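HcgB (Methanococcus maripaludis, PDB 5D5P) probably acts as a guanylyltransferase in biosynthesis of the [Fe]-hydrogenase cofactor, attaching a guanylyl group to the pyridinol precursor of the FeGP cofactor. Local coordinates at residues S45-F50 / N64-L68; A95-R101 / L112-K118; I122-S126 / T148-I153. The contacts are given in a common frame with arbitrary orientation. Residues are numbered along the deposited sequence.

Contact 1 (S45-F50 / N64-L68); sequences SNEKKF and NISML
How a helix start is seated beside the strand that follows it is well illustrated by residues 45-50 and 64-68. Ser45 and Asn46 form a loop, and Glu47 to Phe50 open a helix that runs on to residue 57. Asn46 is the N-cap: its OD1 accepts from Lys49 N at 2.8 Å, while Phe50 N bonds to Asn46 O at 2.9 Å. Residues 64-67 are extended, with Asn64 tied to Asn39 of the neighbouring strand. Ile65 directs its CB toward the helix, and its CG2 lies 3.9 Å from Phe50 CE1; its carbonyl O meets the edge of that ring, 3.6 Å from Phe50 CZ. The two segments thus belong to a beta-alpha-beta unit in which strands 39-43 and 64-67 lie side by side and parallel, joined by helix 47-57. Ser66 turns its CB away, yet its backbone C comes within 3.5 Å of Phe50 CE1. Met67 (chi1 m, chi2 t, chi3 m) is the most heavily covered residue, its CA 6.3 Å from Ser45 CA. Phe50, chi1 t, receives Met67 CG over one face in a CH-pi contact, 3.6 Å from the ring centroid and 29° off the normal. Met67 SD, oblique at 4.8 Å from the same centroid, makes a Met-aromatic contact and also touches Ser45 C at 3.8 Å. Beyond the sulfur, Met67 CE reaches Glu47 OE2 at 3.1 Å. No hydrogen bond crosses between the segments, whose mutual burial is 311 Å². Leu68 leaves the strand with its side chain against Thr41.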
loop_
_atom_site.group_PDB
_atom_site.type_symbol
_atom_site.label_atom_id
_atom_site.label_comp_id
_atom_site.label_asym_id
_atom_site.label_seq_id
_atom_site.Cartn_x
_atom_site.Cartn_y
_atom_site.Cartn_z
ATOM N N SER A 45 11.264 14.627 7.877
ATOM C CA SER A 45 12.114 15.598 8.527
ATOM C C SER A 45 12.400 15.225 9.981
ATOM O O SER A 45 13.009 16.000 10.719
ATOM C CB SER A 45 11.467 16.972 8.430
ATOM O OG SER A 45 10.145 16.900 8.929
ATOM N N ASN A 46 11.964 14.034 10.376
ATOM C CA ASN A 46 12.230 13.504 11.708
ATOM C C ASN A 46 13.585 12.794 11.765
ATOM O O ASN A 46 13.781 11.791 11.064
ATOM C CB ASN A 46 11.109 12.536 12.132
ATOM C CG ASN A 46 11.285 12.034 13.537
ATOM O OD1 ASN A 46 11.860 10.969 13.783
ATOM N ND2 ASN A 46 10.832 12.839 14.494
ATOM N N GLU A 47 14.498 13.305 12.586
ATOM C CA GLU A 47 15.870 12.836 12.566
ATOM C C GLU A 47 15.931 11.405 13.092
ATOM O O GLU A 47 16.715 10.597 12.619
ATOM C CB GLU A 47 16.763 13.767 13.389
ATOM C CG GLU A 47 16.715 15.209 12.892
ATOM C CD GLU A 47 17.886 15.581 11.995
ATOM O OE1 GLU A 47 18.859 14.790 11.926
ATOM O OE2 GLU A 47 17.839 16.677 11.376
ATOM N N LYS A 48 15.058 11.078 14.034
ATOM C CA LYS A 48 15.033 9.736 14.605
ATOM C C LYS A 48 14.593 8.689 13.572
ATOM O O LYS A 48 15.228 7.632 13.461
ATOM C CB LYS A 48 14.139 9.744 15.843
ATOM C CG LYS A 48 13.979 8.434 16.512
ATOM C CD LYS A 48 13.107 8.560 17.778
ATOM C CE LYS A 48 11.631 8.681 17.455
ATOM N NZ LYS A 48 10.794 8.734 18.691
ATOM N N LYS A 49 13.534 8.970 12.803
ATOM C CA LYS A 49 13.132 8.060 11.722
ATOM C C LYS A 49 14.210 8.010 10.647
ATOM O O LYS A 49 14.508 6.927 10.111
ATOM C CB LYS A 49 11.802 8.492 11.101
ATOM C CG LYS A 49 10.638 8.395 12.097
ATOM C CD LYS A 49 9.276 8.633 11.431
ATOM C CE LYS A 49 8.218 8.879 12.506
ATOM N NZ LYS A 49 7.403 10.102 12.275
ATOM N N PHE A 50 14.798 9.164 10.319
ATOM C CA PHE A 50 15.854 9.188 9.303
ATOM C C PHE A 50 17.009 8.272 9.681
ATOM O O PHE A 50 17.545 7.531 8.841
ATOM C CB PHE A 50 16.392 10.601 9.093
ATOM C CG PHE A 50 17.533 10.667 8.127
ATOM C CD1 PHE A 50 17.342 10.392 6.785
ATOM C CD2 PHE A 50 18.808 10.972 8.566
ATOM C CE1 PHE A 50 18.388 10.445 5.900
ATOM C CE2 PHE A 50 19.862 11.015 7.674
ATOM C CZ PHE A 50 19.640 10.752 6.337
ATOM N N ASN A 64 24.912 8.368 -1.080
ATOM C CA ASN A 64 24.668 9.523 -0.229
ATOM C C ASN A 64 23.226 9.419 0.205
ATOM O O ASN A 64 22.352 9.393 -0.656
ATOM C CB ASN A 64 24.907 10.833 -0.990
ATOM C CG ASN A 64 26.264 10.890 -1.648
ATOM O OD1 ASN A 64 27.267 10.438 -1.086
ATOM N ND2 ASN A 64 26.307 11.434 -2.862
ATOM N N ILE A 65 22.940 9.413 1.506
ATOM C CA ILE A 65 21.540 9.295 1.955
ATOM C C ILE A 65 21.163 10.584 2.632
ATOM O O ILE A 65 21.869 11.033 3.517
ATOM C CB ILE A 65 21.313 8.113 2.938
ATOM C CG1 ILE A 65 21.826 6.806 2.327
ATOM C CG2 ILE A 65 19.855 7.989 3.276
ATOM C CD1 ILE A 65 21.775 5.629 3.290
ATOM N N SER A 66 20.043 11.185 2.234
ATOM C CA SER A 66 19.716 12.536 2.706
ATOM C C SER A 66 18.276 12.622 3.168
ATOM O O SER A 66 17.439 11.899 2.647
ATOM C CB SER A 66 19.930 13.545 1.576
ATOM O OG SER A 66 21.263 13.496 1.113
ATOM N N MET A 67 17.978 13.519 4.117
ATOM C CA MET A 67 16.562 13.799 4.419
ATOM C C MET A 67 16.041 14.753 3.369
ATOM O O MET A 67 16.759 15.606 2.894
ATOM C CB MET A 67 16.342 14.448 5.795
ATOM C CG MET A 67 16.328 13.536 6.988
ATOM S SD MET A 67 15.826 14.405 8.507
ATOM C CE MET A 67 17.107 15.651 8.568
ATOM N N LEU A 68 14.748 14.709 3.138
ATOM C CA LEU A 68 14.100 15.668 2.261
ATOM C C LEU A 68 13.973 16.990 2.995
ATOM O O LEU A 68 13.470 17.019 4.116
ATOM C CB LEU A 68 12.731 15.156 1.842
ATOM C CG LEU A 68 11.873 16.026 0.916
ATOM C CD1 LEU A 68 12.535 16.156 -0.440
ATOM C CD2 LEU A 68 10.523 15.407 0.784
#

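Contact 2 (A95-R101 / L112-K118); sequences ADLIITR and LLLIMDK
Four backbone hydrogen bonds, arranged as two reciprocal pairs, hold residues 95-101 against 112-118. Ile98 N donates to Met116 O at 2.9 Å and Met116 N returns to Ile98 O at 2.9 Å; two residues on, Thr100 N reaches Leu114 O at 3.0 Å and Leu114 N reaches Thr100 O at 2.9 Å. All are nearly straight (162-177°). Between and beside them lie the non-hydrogen-bonded pairs Ile99-Ile115 (CA to CA 4.7 Å) and Arg101-Leu113 (CA to CA 4.2 Å). CA-H...O contacts supplement the bonds, the shortest from Leu113 CA to Thr100 O at 3.2 Å. This is the textbook alternation of an antiparallel beta hairpin: strands 97-103 and 111-117 are consecutive in the chain; the axes of their parts 97-101 and 112-117 come within 4.7 Å, with N-to-C directions 160° apart. Strand 97-103 is central in the mixed sheet, pairing on its other edge in parallel with strand 39-43. Side chains segregate by face. On one, Thr100 (chi1 t) places CG2 3.6 Å from Leu114 CB and 3.9 Å from Met116 SD, and Ile98 CB lies 4.3 Å from Met116 CB; helix 81-92 covers this side, where Ala82 O is hydrogen-bonded to Thr100 OG1. On the other, Leu97 (chi1 t, chi2 p) brings CD1 to 3.8 Å from Ile115 CG2, and Ile99 CG2 stands 4.2 Å from Leu113 CD1. Arg101, extended through chi1 to chi3, leaves along that face to a salt bridge with Glu145 of helix 138-151, while Asp117 forms one with Arg121.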
loop_
_atom_site.group_PDB
_atom_site.type_symbol
_atom_site.label_atom_id
_atom_site.label_comp_id
_atom_site.label_asym_id
_atom_site.label_seq_id
_atom_site.Cartn_x
_atom_site.Cartn_y
_atom_site.Cartn_z
ATOM N N ALA A 95 17.119 12.397 -6.681
ATOM C CA ALA A 95 17.366 11.136 -5.971
ATOM C C ALA A 95 17.161 9.949 -6.907
ATOM O O ALA A 95 16.282 9.997 -7.771
ATOM C CB ALA A 95 16.440 11.022 -4.753
ATOM N N ASP A 96 17.972 8.901 -6.732
ATOM C CA ASP A 96 17.854 7.630 -7.465
ATOM C C ASP A 96 16.838 6.711 -6.809
ATOM O O ASP A 96 16.281 5.794 -7.431
ATOM C CB ASP A 96 19.181 6.866 -7.487
ATOM C CG ASP A 96 20.274 7.622 -8.161
ATOM O OD1 ASP A 96 19.975 8.343 -9.137
ATOM O OD2 ASP A 96 21.437 7.474 -7.729
ATOM N N LEU A 97 16.644 6.936 -5.522
ATOM C CA LEU A 97 15.791 6.068 -4.719
ATOM C C LEU A 97 15.139 6.934 -3.652
ATOM O O LEU A 97 15.807 7.783 -3.067
ATOM C CB LEU A 97 16.624 4.936 -4.086
ATOM C CG LEU A 97 15.862 3.681 -3.653
ATOM C CD1 LEU A 97 15.367 2.872 -4.877
ATOM C CD2 LEU A 97 16.713 2.830 -2.707
ATOM N N ILE A 98 13.847 6.734 -3.431
ATOM C CA ILE A 98 13.103 7.505 -2.441
ATOM C C ILE A 98 12.464 6.536 -1.449
ATOM O O ILE A 98 11.805 5.580 -1.840
ATOM C CB ILE A 98 11.993 8.366 -3.084
ATOM C CG1 ILE A 98 12.596 9.511 -3.895
ATOM C CG2 ILE A 98 11.063 8.970 -2.000
ATOM C CD1 ILE A 98 13.154 9.085 -5.260
ATOM N N ILE A 99 12.679 6.784 -0.164
ATOM C CA ILE A 99 11.980 6.006 0.850
ATOM C C ILE A 99 11.018 6.920 1.550
ATOM O O ILE A 99 11.409 7.989 2.021
ATOM C CB ILE A 99 12.943 5.369 1.866
ATOM C CG1 ILE A 99 13.911 4.469 1.105
ATOM C CG2 ILE A 99 12.109 4.584 2.922
ATOM C CD1 ILE A 99 15.029 4.030 1.912
ATOM N N THR A 100 9.745 6.551 1.528
ATOM C CA THR A 100 8.716 7.416 2.095
ATOM C C THR A 100 7.842 6.654 3.052
ATOM O O THR A 100 7.654 5.452 2.913
ATOM C CB THR A 100 7.833 8.031 0.970
ATOM O OG1 THR A 100 6.823 8.845 1.559
ATOM C CG2 THR A 100 7.158 6.925 0.135
ATOM N N ARG A 101 7.306 7.353 4.047
ATOM C CA ARG A 101 6.392 6.706 4.951
ATOM C C ARG A 101 5.342 7.724 5.325
ATOM O O ARG A 101 5.657 8.898 5.439
ATOM C CB ARG A 101 7.135 6.212 6.183
ATOM C CG ARG A 101 6.267 5.594 7.197
ATOM C CD ARG A 101 6.933 5.496 8.540
ATOM N NE ARG A 101 6.100 4.640 9.353
ATOM C CZ ARG A 101 5.403 5.028 10.406
ATOM N NH1 ARG A 101 5.406 6.301 10.796
ATOM N NH2 ARG A 101 4.696 4.120 11.053
ATOM N N LEU A 112 1.880 3.416 5.671
ATOM C CA LEU A 112 2.446 2.736 4.504
ATOM C C LEU A 112 3.860 3.246 4.297
ATOM O O LEU A 112 4.084 4.471 4.325
ATOM C CB LEU A 112 1.583 3.021 3.245
ATOM C CG LEU A 112 2.160 2.559 1.917
ATOM C CD1 LEU A 112 2.173 1.022 1.802
ATOM C CD2 LEU A 112 1.350 3.180 0.760
ATOM N N LEU A 113 4.820 2.327 4.153
ATOM C CA LEU A 113 6.159 2.691 3.704
ATOM C C LEU A 113 6.312 2.222 2.247
ATOM O O LEU A 113 5.898 1.131 1.900
ATOM C CB LEU A 113 7.247 2.056 4.609
ATOM C CG LEU A 113 8.688 2.318 4.160
ATOM C CD1 LEU A 113 9.598 2.376 5.392
ATOM C CD2 LEU A 113 9.184 1.200 3.260
ATOM N N LEU A 114 6.901 3.068 1.401
ATOM C CA LEU A 114 7.183 2.727 0.008
ATOM C C LEU A 114 8.643 2.976 -0.299
ATOM O O LEU A 114 9.268 3.904 0.234
ATOM C CB LEU A 114 6.335 3.566 -0.959
ATOM C CG LEU A 114 4.807 3.406 -0.862
ATOM C CD1 LEU A 114 4.132 4.479 -1.750
ATOM C CD2 LEU A 114 4.385 2.020 -1.301
ATOM N N ILE A 115 9.203 2.114 -1.129
ATOM C CA ILE A 115 10.467 2.405 -1.794
ATOM C C ILE A 115 10.146 2.651 -3.259
ATOM O O ILE A 115 9.537 1.797 -3.920
ATOM C CB ILE A 115 11.473 1.263 -1.634
ATOM C CG1 ILE A 115 11.644 0.928 -0.152
ATOM C CG2 ILE A 115 12.795 1.632 -2.310
ATOM C CD1 ILE A 115 12.705 -0.177 0.101
ATOM N N MET A 116 10.471 3.863 -3.706
ATOM C CA MET A 116 10.174 4.342 -5.044
ATOM C C MET A 116 11.453 4.656 -5.823
ATOM O O MET A 116 12.494 4.984 -5.235
ATOM C CB MET A 116 9.282 5.572 -4.949
ATOM C CG MET A 116 7.907 5.230 -4.342
ATOM S SD MET A 116 7.056 6.719 -3.747
ATOM C CE MET A 116 6.913 7.729 -5.199
ATOM N N ASP A 117 11.393 4.581 -7.153
ATOM C CA ASP A 117 12.596 4.895 -7.914
ATOM C C ASP A 117 12.534 6.349 -8.408
ATOM O O ASP A 117 11.663 7.123 -8.004
ATOM C CB ASP A 117 12.798 3.911 -9.087
ATOM C CG ASP A 117 11.937 4.235 -10.308
ATOM O OD1 ASP A 117 10.983 5.020 -10.213
ATOM O OD2 ASP A 117 12.290 3.771 -11.413
ATOM N N LYS A 118 13.472 6.708 -9.273
ATOM C CA LYS A 118 13.648 8.109 -9.654
ATOM C C LYS A 118 12.478 8.693 -10.414
ATOM O O LYS A 118 12.370 9.915 -10.510
ATOM C CB LYS A 118 14.929 8.258 -10.483
ATOM C CG LYS A 118 14.919 7.399 -11.722
ATOM C CD LYS A 118 16.208 7.553 -12.528
ATOM C CE LYS A 118 16.262 6.522 -13.648
ATOM N NZ LYS A 118 15.057 6.608 -14.517
#

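Contact 3 (I122-S126 / T148-I153); sequences ILTGS and TALERI
One hydroxyl can serve two polar partners, as Thr124 does where strand residues 122-126 meet the end of helix 138-151. With chi1 t, Thr124 OG1 donates to Ala149 O at 2.6 Å and accepts from Arg152 NH2 at 2.9 Å, lying at the edge of the guanidinium. Arg152 (chi1 p, chi2 t, chi3 m) reaches across the strand, its CD 3.2 Å from Gly125 O, and its guanidinium continues across the dimer interface to bond Ser109 O and Ser128 O of the second subunit. In the backbone that closes segment 148-153, Arg152 N bonds Thr148 O at 3.1 Å and Ile153 N bonds Leu150 O at 3.1 Å. Leu123 and Thr124 both face Ile115 of the adjacent strand, a classic beta bulge marked by Leu123 psi of -38°; beyond it Thr124 to Ser126 are fully extended. Helix 138-151 packs here on strand 122-128, one of the two outermost strands of the sheet within this chain. Van der Waals contacts complete the fit: Ala149 CB rests 3.7 Å from Gly125 C, the CA atoms of Ala149 and Gly125 being 4.7 Å apart. Ile153 CG2 lies 3.9 Å from Thr124 CB, and Thr148 CG2 3.9 Å from Ser126 CB.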
loop_
_atom_site.group_PDB
_atom_site.type_symbol
_atom_site.label_atom_id
_atom_site.label_comp_id
_atom_site.label_asym_id
_atom_site.label_seq_id
_atom_site.Cartn_x
_atom_site.Cartn_y
_atom_site.Cartn_z
ATOM N N ILE A 122 6.764 2.372 -7.982
ATOM C CA ILE A 122 6.792 1.728 -6.675
ATOM C C ILE A 122 7.447 0.354 -6.754
ATOM O O ILE A 122 6.989 -0.506 -7.498
ATOM C CB ILE A 122 5.362 1.589 -6.121
ATOM C CG1 ILE A 122 4.805 2.980 -5.824
ATOM C CG2 ILE A 122 5.349 0.734 -4.842
ATOM C CD1 ILE A 122 3.291 2.962 -5.665
ATOM N N LEU A 123 8.509 0.151 -5.969
ATOM C CA LEU A 123 9.294 -1.078 -6.049
ATOM C C LEU A 123 8.863 -2.109 -5.005
ATOM O O LEU A 123 8.824 -3.295 -5.266
ATOM C CB LEU A 123 10.787 -0.762 -5.883
ATOM C CG LEU A 123 11.326 0.326 -6.803
ATOM C CD1 LEU A 123 12.810 0.476 -6.561
ATOM C CD2 LEU A 123 11.104 -0.088 -8.263
ATOM N N THR A 124 8.535 -1.620 -3.817
ATOM C CA THR A 124 8.129 -2.484 -2.711
ATOM C C THR A 124 7.570 -1.593 -1.607
ATOM O O THR A 124 7.648 -0.383 -1.712
ATOM C CB THR A 124 9.297 -3.331 -2.175
ATOM O OG1 THR A 124 8.808 -4.234 -1.171
ATOM C CG2 THR A 124 10.413 -2.460 -1.554
ATOM N N GLY A 125 7.019 -2.186 -0.555
ATOM C CA GLY A 125 6.363 -1.409 0.480
ATOM C C GLY A 125 5.915 -2.307 1.630
ATOM O O GLY A 125 6.023 -3.529 1.567
ATOM N N SER A 126 5.399 -1.700 2.694
ATOM C CA SER A 126 4.845 -2.481 3.779
ATOM C C SER A 126 3.881 -1.601 4.563
ATOM O O SER A 126 3.905 -0.382 4.408
ATOM C CB SER A 126 5.961 -2.974 4.678
ATOM O OG SER A 126 6.651 -1.843 5.134
ATOM N N THR A 148 10.713 -5.371 6.367
ATOM C CA THR A 148 9.667 -6.133 5.679
ATOM C C THR A 148 9.629 -5.802 4.186
ATOM O O THR A 148 9.541 -6.702 3.340
ATOM C CB THR A 148 8.273 -5.868 6.308
ATOM O OG1 THR A 148 8.263 -6.407 7.644
ATOM C CG2 THR A 148 7.189 -6.583 5.529
ATOM N N ALA A 149 9.709 -4.514 3.868
ATOM C CA ALA A 149 9.618 -4.085 2.466
ATOM C C ALA A 149 10.813 -4.623 1.688
ATOM O O ALA A 149 10.678 -5.010 0.516
ATOM C CB ALA A 149 9.528 -2.559 2.362
ATOM N N LEU A 150 11.977 -4.680 2.332
ATOM C CA LEU A 150 13.149 -5.211 1.640
ATOM C C LEU A 150 13.064 -6.728 1.508
ATOM O O LEU A 150 13.354 -7.254 0.442
ATOM C CB LEU A 150 14.442 -4.808 2.346
ATOM C CG LEU A 150 14.754 -3.312 2.273
ATOM C CD1 LEU A 150 15.836 -2.970 3.279
ATOM C CD2 LEU A 150 15.173 -2.878 0.865
ATOM N N GLU A 151 12.652 -7.431 2.567
ATOM C CA GLU A 151 12.593 -8.895 2.535
ATOM C C GLU A 151 11.663 -9.436 1.459
ATOM O O GLU A 151 11.939 -10.492 0.866
ATOM C CB GLU A 151 12.107 -9.424 3.879
ATOM C CG GLU A 151 13.108 -9.342 4.963
ATOM C CD GLU A 151 12.610 -9.964 6.241
ATOM O OE1 GLU A 151 11.386 -10.225 6.340
ATOM O OE2 GLU A 151 13.447 -10.188 7.134
ATOM N N ARG A 152 10.585 -8.705 1.196
ATOM C CA ARG A 152 9.596 -9.216 0.262
ATOM C C ARG A 152 10.031 -9.063 -1.193
ATOM O O ARG A 152 9.404 -9.660 -2.062
ATOM C CB ARG A 152 8.233 -8.571 0.498
ATOM C CG ARG A 152 8.198 -7.127 0.297
ATOM C CD ARG A 152 6.870 -6.580 0.844
ATOM N NE ARG A 152 5.708 -6.918 0.021
ATOM C CZ ARG A 152 5.441 -6.392 -1.175
ATOM N NH1 ARG A 152 4.331 -6.752 -1.810
ATOM N NH2 ARG A 152 6.295 -5.545 -1.766
ATOM N N ILE A 153 11.127 -8.334 -1.468
ATOM C CA ILE A 153 11.720 -8.407 -2.808
ATOM C C ILE A 153 13.112 -9.055 -2.779
ATOM O O ILE A 153 13.881 -8.938 -3.738
ATOM C CB ILE A 153 11.782 -7.026 -3.530
ATOM C CG1 ILE A 153 12.357 -5.911 -2.649
ATOM C CG2 ILE A 153 10.379 -6.647 -3.967
ATOM C CD1 ILE A 153 13.891 -5.970 -2.491
#

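A single mixed sheet unites the three contacts, successive along the chain. Contact 1 lies at the surface, about 14 Å from the chain centre, and involves outermost strand 64-67; contact 2 occupies the middle, about 4 Å from that centre; contact 3 involves strand 122-128, outermost on the other side within this chain. Contacts 2 and 3, centres about 10 Å apart, are joined because strands 111-117 and 122-128 are neighbours, with probable hydrogen bonds from Leu123 N to Ile115 O at 2.8 Å and Leu113 N to Ser126 O at 2.9 Å. Contacts 1 and 2 merely touch, at Lys49 CE and Arg101 NH1, 4.2 Å apart. Contacts 1 and 3 stay about 10 Å apart at their nearest atoms.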